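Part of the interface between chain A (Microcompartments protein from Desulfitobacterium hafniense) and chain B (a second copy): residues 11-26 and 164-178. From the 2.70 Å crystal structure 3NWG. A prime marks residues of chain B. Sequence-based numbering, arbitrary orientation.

Chain A 11-26: NSIARGIEAADAMLKA
Chain B 164-178: LVDKVVIPSPHDHLK

Helix-on-strand interfaces commonly place apolar side chains at their centre with polar groups around them, and this contact between two copies of a microcompartments protein is a compact example. Residues 13-26 of chain A form a helix, with phi/psi near -65/-40 over most of its length. Strand 164-170 of chain B runs in roughly the same direction, at 32° to the helix, and the axes approach to 7.1 Å. The register pairs Ala14 with Lys167′ (CA to CA 5.7 Å), Glu18 with Ile170′ (CA to CA 6.7 Å) and Asp21 with His174′ (CA to CA 5.9 Å).

From Asp166′ to Ile170′ the strand alternates, turning Asp166′, Val168′ (chi1 m) and Ile170′ (m, t) toward the helix, while Lys167′ and Val169′ point away; Val165′ before them, at phi/psi -78/-57, also points toward it. The CG2 methyl of Ile17 (m, t) touches two partners, 3.9 Å from Ile170′ CD1 and 3.9 Å from Leu177′ CD2. One turn earlier, the small side chain of Ala14 points toward the strand, and its CB packs 4.0 Å from Val168′ CG1. Farther along the helix, Leu24 (m, t) places CD1 4.2 Å from Leu177′ CD1 (Leu177′ m, p). Leu24 CB also forms a CH-pi contact with His174′, 3.8 Å from the ring centroid and 13° off the ring normal, so the aliphatic chain covers a ring face.

That histidine (chi1 t, chi2 -89°) ends the turn after the strand and caps the weakly bonded helix that follows: ND1 of His174′ accepts from N of His176′ at 3.2 Å. Its own backbone N donates to Asp21 OD1 at 2.7 Å and 170°, a nearly linear bond that ties the turn to the helix. Asp21 (chi1 t, chi2 72°) has its CA-to-CB bond sideways, yet its carboxylate comes nearer chain B. Its OD2 also receives Lys25 NZ at 2.6 Å in a salt bridge within chain A. The same NZ of Lys25 (m at chi1, t thereafter) also donates to Ser172′ O at 2.4 Å, a very short distance at 2.70 Å resolution.

Farther toward the start of the helix, one link is indirect and one is weak. Glu18 (t, t, chi3 49°) reaches the strand backbone through a water, which donates to Glu18 OE2 (2.6 Å) and to Val169′ O (2.8 Å). Near the start of the helix, Arg15 (m, m, -137°, 115°) forms a salt bridge with Asp166′ (chi1 -138°): NE to OD2 is 3.4 Å, a weak hydrogen bond at the edge of the guanidinium.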

# COMPACT_ATOMS: atom_id res chain seq x y z
N ASN A 11 12.74 13.02 -21.99
CA ASN A 11 13.44 11.76 -22.12
C ASN A 11 14.14 11.20 -20.86
O ASN A 11 14.38 10.00 -20.79
CB ASN A 11 14.50 11.96 -23.19
CG ASN A 11 14.72 10.72 -24.01
OD1 ASN A 11 13.90 9.78 -23.99
ND2 ASN A 11 15.83 10.71 -24.75
N SER A 12 14.49 12.04 -19.90
CA SER A 12 15.15 11.59 -18.67
C SER A 12 14.34 11.91 -17.45
O SER A 12 13.74 12.99 -17.35
CB SER A 12 16.46 12.32 -18.46
OG SER A 12 17.35 12.04 -19.48
N ILE A 13 14.41 11.03 -16.46
CA ILE A 13 14.02 11.41 -15.11
C ILE A 13 14.82 12.65 -14.66
O ILE A 13 14.23 13.68 -14.29
CB ILE A 13 14.17 10.23 -14.13
CG1 ILE A 13 13.08 9.17 -14.39
CG2 ILE A 13 14.07 10.72 -12.69
CD1 ILE A 13 13.43 8.09 -15.43
N ALA A 14 16.15 12.57 -14.74
CA ALA A 14 17.02 13.65 -14.28
C ALA A 14 16.59 15.01 -14.85
O ALA A 14 16.25 15.93 -14.10
CB ALA A 14 18.48 13.35 -14.60
N ARG A 15 16.57 15.09 -16.18
CA ARG A 15 16.11 16.28 -16.91
C ARG A 15 14.66 16.65 -16.63
O ARG A 15 14.34 17.83 -16.58
CB ARG A 15 16.28 16.09 -18.41
CG ARG A 15 17.73 16.02 -18.86
CD ARG A 15 18.45 17.35 -18.70
NE ARG A 15 19.28 17.61 -19.88
CZ ARG A 15 19.07 18.61 -20.73
NH1 ARG A 15 19.85 18.76 -21.78
NH2 ARG A 15 18.10 19.48 -20.52
N GLY A 16 13.81 15.65 -16.46
CA GLY A 16 12.40 15.86 -16.17
C GLY A 16 12.24 16.51 -14.81
O GLY A 16 11.39 17.39 -14.63
N ILE A 17 13.06 16.09 -13.85
CA ILE A 17 13.01 16.68 -12.52
C ILE A 17 13.53 18.13 -12.55
O ILE A 17 13.00 18.98 -11.83
CB ILE A 17 13.75 15.80 -11.51
CG1 ILE A 17 12.92 14.53 -11.26
CG2 ILE A 17 14.01 16.55 -10.21
CD1 ILE A 17 13.67 13.41 -10.50
N GLU A 18 14.53 18.40 -13.39
CA GLU A 18 15.07 19.74 -13.52
C GLU A 18 14.07 20.61 -14.26
O GLU A 18 13.91 21.79 -13.95
CB GLU A 18 16.40 19.72 -14.27
CG GLU A 18 17.14 21.06 -14.29
CD GLU A 18 18.37 21.05 -15.21
OE1 GLU A 18 18.28 20.60 -16.38
OE2 GLU A 18 19.46 21.51 -14.78
N ALA A 19 13.41 20.02 -15.25
CA ALA A 19 12.43 20.76 -16.01
C ALA A 19 11.28 21.14 -15.09
O ALA A 19 10.78 22.27 -15.15
CB ALA A 19 11.94 19.95 -17.20
N ALA A 20 10.88 20.22 -14.22
CA ALA A 20 9.74 20.44 -13.32
C ALA A 20 10.06 21.57 -12.36
O ALA A 20 9.19 22.38 -12.04
CB ALA A 20 9.38 19.17 -12.56
N ASP A 21 11.31 21.63 -11.94
CA ASP A 21 11.77 22.67 -11.02
C ASP A 21 11.67 24.04 -11.67
O ASP A 21 11.22 24.99 -11.03
CB ASP A 21 13.22 22.40 -10.63
CG ASP A 21 13.70 23.34 -9.53
OD1 ASP A 21 13.25 23.15 -8.38
OD2 ASP A 21 14.53 24.25 -9.82
N ALA A 22 12.11 24.13 -12.92
CA ALA A 22 12.01 25.34 -13.73
C ALA A 22 10.55 25.77 -13.90
O ALA A 22 10.23 26.95 -13.72
CB ALA A 22 12.66 25.11 -15.08
N MSE A 23 9.69 24.80 -14.21
CA MSE A 23 8.26 25.05 -14.48
C MSE A 23 7.50 25.61 -13.26
O MSE A 23 6.69 26.54 -13.37
CB MSE A 23 7.61 23.77 -14.98
CG MSE A 23 8.14 23.38 -16.34
SE MSE A 23 7.74 21.58 -16.96
CE MSE A 23 5.85 21.87 -17.43
N LEU A 24 7.78 25.03 -12.10
CA LEU A 24 7.16 25.48 -10.86
C LEU A 24 7.60 26.89 -10.50
O LEU A 24 6.84 27.64 -9.85
CB LEU A 24 7.50 24.53 -9.72
CG LEU A 24 6.91 23.14 -9.89
CD1 LEU A 24 7.47 22.24 -8.82
CD2 LEU A 24 5.37 23.19 -9.85
N LYS A 25 8.82 27.25 -10.90
CA LYS A 25 9.43 28.50 -10.48
C LYS A 25 9.05 29.64 -11.41
O LYS A 25 9.09 30.81 -11.02
CB LYS A 25 10.95 28.36 -10.43
CG LYS A 25 11.44 27.60 -9.23
CD LYS A 25 12.93 27.48 -9.24
CE LYS A 25 13.40 26.76 -7.99
NZ LYS A 25 14.80 26.26 -8.14
N ALA A 26 8.67 29.28 -12.63
CA ALA A 26 8.54 30.23 -13.71
C ALA A 26 7.41 31.25 -13.51
O ALA A 26 7.50 32.36 -14.02
CB ALA A 26 8.38 29.50 -15.02
N LEU B 164 25.71 6.46 -19.94
CA LEU B 164 25.14 7.60 -19.22
C LEU B 164 23.94 8.20 -19.95
O LEU B 164 24.04 8.64 -21.11
CB LEU B 164 26.23 8.67 -19.00
CG LEU B 164 26.00 10.11 -18.48
CD1 LEU B 164 25.58 11.08 -19.57
CD2 LEU B 164 25.03 10.17 -17.28
N VAL B 165 22.79 8.20 -19.26
CA VAL B 165 21.58 8.81 -19.81
C VAL B 165 21.69 10.33 -19.65
O VAL B 165 21.63 11.07 -20.62
CB VAL B 165 20.28 8.28 -19.14
CG1 VAL B 165 19.02 9.00 -19.69
CG2 VAL B 165 20.16 6.73 -19.27
N ASP B 166 21.88 10.78 -18.41
CA ASP B 166 22.05 12.18 -18.15
C ASP B 166 22.22 12.46 -16.65
O ASP B 166 22.11 11.55 -15.83
CB ASP B 166 20.87 12.98 -18.74
CG ASP B 166 21.31 14.28 -19.43
OD1 ASP B 166 22.24 14.95 -18.93
OD2 ASP B 166 20.73 14.63 -20.47
N LYS B 167 22.51 13.72 -16.33
CA LYS B 167 22.64 14.20 -14.96
C LYS B 167 22.21 15.65 -14.84
O LYS B 167 22.16 16.38 -15.83
CB LYS B 167 24.08 14.07 -14.44
CG LYS B 167 25.19 14.13 -15.49
CD LYS B 167 25.43 15.47 -16.12
CE LYS B 167 26.16 15.25 -17.44
NZ LYS B 167 26.23 16.49 -18.23
N VAL B 168 21.88 16.06 -13.62
CA VAL B 168 21.50 17.43 -13.33
C VAL B 168 22.01 17.77 -11.94
O VAL B 168 22.08 16.90 -11.07
CB VAL B 168 19.95 17.66 -13.43
CG1 VAL B 168 19.42 17.28 -14.80
CG2 VAL B 168 19.19 16.93 -12.34
N VAL B 169 22.39 19.03 -11.76
CA VAL B 169 22.56 19.61 -10.43
C VAL B 169 21.55 20.75 -10.31
O VAL B 169 21.51 21.67 -11.13
CB VAL B 169 24.01 20.09 -10.18
CG1 VAL B 169 24.13 20.84 -8.86
CG2 VAL B 169 25.00 18.91 -10.22
N ILE B 170 20.69 20.64 -9.30
CA ILE B 170 19.69 21.64 -9.04
C ILE B 170 20.07 22.26 -7.71
O ILE B 170 19.89 21.63 -6.67
CB ILE B 170 18.28 21.00 -8.97
CG1 ILE B 170 18.01 20.19 -10.24
CG2 ILE B 170 17.17 22.06 -8.71
CD1 ILE B 170 16.77 19.28 -10.16
N PRO B 171 20.63 23.49 -7.74
CA PRO B 171 21.17 24.25 -6.60
C PRO B 171 20.14 24.59 -5.53
O PRO B 171 20.38 24.39 -4.34
CB PRO B 171 21.68 25.53 -7.25
CG PRO B 171 21.88 25.20 -8.68
CD PRO B 171 20.77 24.27 -8.99
N SER B 172 18.99 25.12 -5.96
CA SER B 172 17.92 25.42 -5.02
C SER B 172 16.66 24.76 -5.51
O SER B 172 15.87 25.37 -6.23
CB SER B 172 17.71 26.92 -4.85
OG SER B 172 18.94 27.55 -4.53
N PRO B 173 16.48 23.48 -5.14
CA PRO B 173 15.30 22.74 -5.50
C PRO B 173 14.04 23.36 -4.89
O PRO B 173 14.05 23.76 -3.71
CB PRO B 173 15.56 21.37 -4.88
CG PRO B 173 17.02 21.28 -4.75
CD PRO B 173 17.47 22.64 -4.44
N HIS B 174 12.99 23.44 -5.70
CA HIS B 174 11.66 23.82 -5.26
C HIS B 174 11.21 22.86 -4.18
O HIS B 174 11.57 21.69 -4.20
CB HIS B 174 10.69 23.75 -6.44
CG HIS B 174 9.40 24.47 -6.22
ND1 HIS B 174 8.29 23.88 -5.65
CD2 HIS B 174 9.03 25.74 -6.52
CE1 HIS B 174 7.30 24.76 -5.59
NE2 HIS B 174 7.72 25.89 -6.11
N ASP B 175 10.41 23.35 -3.25
CA ASP B 175 9.87 22.53 -2.16
C ASP B 175 9.07 21.30 -2.58
O ASP B 175 8.98 20.35 -1.80
CB ASP B 175 9.03 23.39 -1.21
CG ASP B 175 9.87 24.32 -0.36
OD1 ASP B 175 11.12 24.25 -0.42
OD2 ASP B 175 9.26 25.14 0.38
N HIS B 176 8.47 21.30 -3.77
CA HIS B 176 7.79 20.08 -4.26
C HIS B 176 8.80 19.08 -4.86
O HIS B 176 8.42 18.07 -5.47
CB HIS B 176 6.64 20.38 -5.24
CG HIS B 176 5.56 21.24 -4.65
ND1 HIS B 176 4.73 22.04 -5.42
CD2 HIS B 176 5.18 21.45 -3.36
CE1 HIS B 176 3.90 22.70 -4.64
NE2 HIS B 176 4.15 22.36 -3.38
N LEU B 177 10.08 19.38 -4.69
CA LEU B 177 11.15 18.43 -4.98
C LEU B 177 11.75 17.88 -3.67
O LEU B 177 12.33 16.79 -3.66
CB LEU B 177 12.23 19.08 -5.85
CG LEU B 177 12.05 19.08 -7.37
CD1 LEU B 177 10.75 19.74 -7.83
CD2 LEU B 177 13.26 19.73 -8.03
N LYS B 178 11.60 18.64 -2.59
CA LYS B 178 11.87 18.16 -1.23
C LYS B 178 10.63 17.40 -0.69
O LYS B 178 10.70 16.70 0.33
CB LYS B 178 12.27 19.33 -0.31
CG LYS B 178 13.39 20.18 -0.90
CD LYS B 178 13.69 21.45 -0.12
CE LYS B 178 14.81 22.22 -0.81
NZ LYS B 178 15.19 23.49 -0.13
O HOH W 1 19.63 23.08 -12.66